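Local coordinates for protein polyketide biosynthesis 3-hydroxy-3-methylglutaryl-ACP synthase PksG (Bacillus subtilis, PDB 4YXT) that catalyses the aldol condensation of acetyl-ACP with a beta-ketothioester polyketide intermediate during synthesis of the antibiotic bacillaene, at residues A[261-264]-A[265-269]. The protein carries 1 engineered substitution. Numbering follows the deposited sequence.
Sequences HRTM and MRKVA
Met265 folds back one turn over the imidazole of His261 near the C-terminal end of helix 254-267. Its CG makes a CH-pi contact over one ring face, 3.7 Å from the ring centroid and displaced toward the rim, while CE reaches His261 NE2 at 3.3 Å; SD sits obliquely to the ring. With CG anti to the backbone N (chi1 169°), His261 swings its ring to where Asp279 OD2 of helix 273-283 hydrogen-bonds NE2. Aliphatic contacts follow the same i to i+4 spacing: Arg262 CG lies 3.8 Å from Arg266 CD, and the Thr263 and Lys267 side chains lie side by side, CG2 to CD 4.2 Å. The two arginines point the same way with guanidinium planes 74° apart. Four backbone bonds carry the helix through this turn, the last from Val268 N to Met264 O (2.8 Å), although Val268 itself is the first residue to leave helical phi/psi. Met264 and Thr263 face helix 213-234, where Glu225 forms a salt bridge with Lys267 NZ. This alpha-helical i to i+4 packing, away from the annotated active-site residues, thus lies between helices 213-234 and 273-283. Met265 covers one imidazole face while Asp279 holds NE2, which probably limits ring rotation and may raise the imidazole's basicity.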
loop_
_atom_site.group_PDB
_atom_site.type_symbol
_atom_site.label_atom_id
_atom_site.label_comp_id
_atom_site.label_asym_id
_atom_site.label_seq_id
_atom_site.Cartn_x
_atom_site.Cartn_y
_atom_site.Cartn_z
ATOM N N HIS A 261 28.113 6.278 3.244
ATOM C CA HIS A 261 29.082 5.207 3.560
ATOM C C HIS A 261 30.245 5.752 4.420
ATOM O O HIS A 261 30.646 5.116 5.369
ATOM C CB HIS A 261 29.614 4.516 2.273
ATOM C CG HIS A 261 30.777 3.600 2.512
ATOM N ND1 HIS A 261 32.089 4.005 2.355
ATOM C CD2 HIS A 261 30.830 2.310 2.920
ATOM C CE1 HIS A 261 32.896 3.000 2.627
ATOM N NE2 HIS A 261 32.166 1.956 2.977
ATOM N N ARG A 262 30.750 6.936 4.090
ATOM C CA ARG A 262 31.849 7.569 4.871
ATOM C C ARG A 262 31.443 7.841 6.322
ATOM O O ARG A 262 32.194 7.586 7.228
ATOM C CB ARG A 262 32.255 8.884 4.203
ATOM C CG ARG A 262 33.335 9.675 4.924
ATOM C CD ARG A 262 34.069 10.567 3.934
ATOM N NE ARG A 262 33.151 11.264 3.011
ATOM C CZ ARG A 262 33.118 11.152 1.671
ATOM N NH1 ARG A 262 33.964 10.360 1.002
ATOM N NH2 ARG A 262 32.220 11.855 0.975
ATOM N N THR A 263 30.232 8.369 6.510
ATOM C CA THR A 263 29.668 8.646 7.796
ATOM C C THR A 263 29.581 7.362 8.570
ATOM O O THR A 263 30.118 7.270 9.662
ATOM C CB THR A 263 28.284 9.266 7.629
ATOM O OG1 THR A 263 28.386 10.445 6.804
ATOM C CG2 THR A 263 27.696 9.652 8.963
ATOM N N MET A 264 28.959 6.326 8.000
ATOM C CA MET A 264 28.809 5.050 8.740
ATOM C C MET A 264 30.130 4.444 9.166
ATOM O O MET A 264 30.271 3.964 10.304
ATOM C CB MET A 264 28.044 4.011 7.910
ATOM C CG MET A 264 26.577 4.341 7.725
ATOM S SD MET A 264 25.715 4.465 9.309
ATOM C CE MET A 264 25.643 2.780 9.908
ATOM N N MET A 265 31.082 4.410 8.230
ATOM C CA MET A 265 32.392 3.781 8.489
ATOM C C MET A 265 33.151 4.489 9.613
ATOM O O MET A 265 33.813 3.827 10.393
ATOM C CB MET A 265 33.282 3.788 7.233
ATOM C CG MET A 265 32.862 2.807 6.176
ATOM S SD MET A 265 32.864 1.075 6.722
ATOM C CE MET A 265 31.338 0.724 5.876
ATOM N N ARG A 266 33.058 5.818 9.687
ATOM C CA ARG A 266 33.673 6.573 10.799
ATOM C C ARG A 266 32.961 6.324 12.168
ATOM O O ARG A 266 33.620 6.344 13.215
ATOM C CB ARG A 266 33.743 8.072 10.450
ATOM C CG ARG A 266 34.803 8.409 9.393
ATOM C CD ARG A 266 34.458 9.674 8.571
ATOM N NE ARG A 266 34.931 10.925 9.187
ATOM C CZ ARG A 266 34.210 11.730 9.976
ATOM N NH1 ARG A 266 32.931 11.468 10.258
ATOM N NH2 ARG A 266 34.782 12.814 10.490
ATOM N N LYS A 267 31.636 6.096 12.132
ATOM C CA LYS A 267 30.799 5.727 13.306
ATOM C C LYS A 267 31.004 4.311 13.782
ATOM O O LYS A 267 30.930 4.047 14.954
ATOM C CB LYS A 267 29.309 5.918 13.003
ATOM C CG LYS A 267 28.946 7.379 12.839
ATOM C CD LYS A 267 27.460 7.628 12.608
ATOM C CE LYS A 267 27.087 9.018 13.106
ATOM N NZ LYS A 267 26.984 9.027 14.606
ATOM N N VAL A 268 31.250 3.383 12.880
ATOM C CA VAL A 268 31.717 2.073 13.294
ATOM C C VAL A 268 33.113 1.923 12.704
ATOM O O VAL A 268 33.262 1.395 11.624
ATOM C CB VAL A 268 30.771 0.978 12.787
ATOM C CG1 VAL A 268 31.154 -0.356 13.391
ATOM C CG2 VAL A 268 29.321 1.343 13.102
ATOM N N ALA A 269 34.135 2.394 13.421
ATOM C CA ALA A 269 35.397 2.757 12.783
ATOM C C ALA A 269 36.675 2.095 13.243
ATOM O O ALA A 269 36.896 0.934 12.978
ATOM C CB ALA A 269 35.561 4.258 12.848
#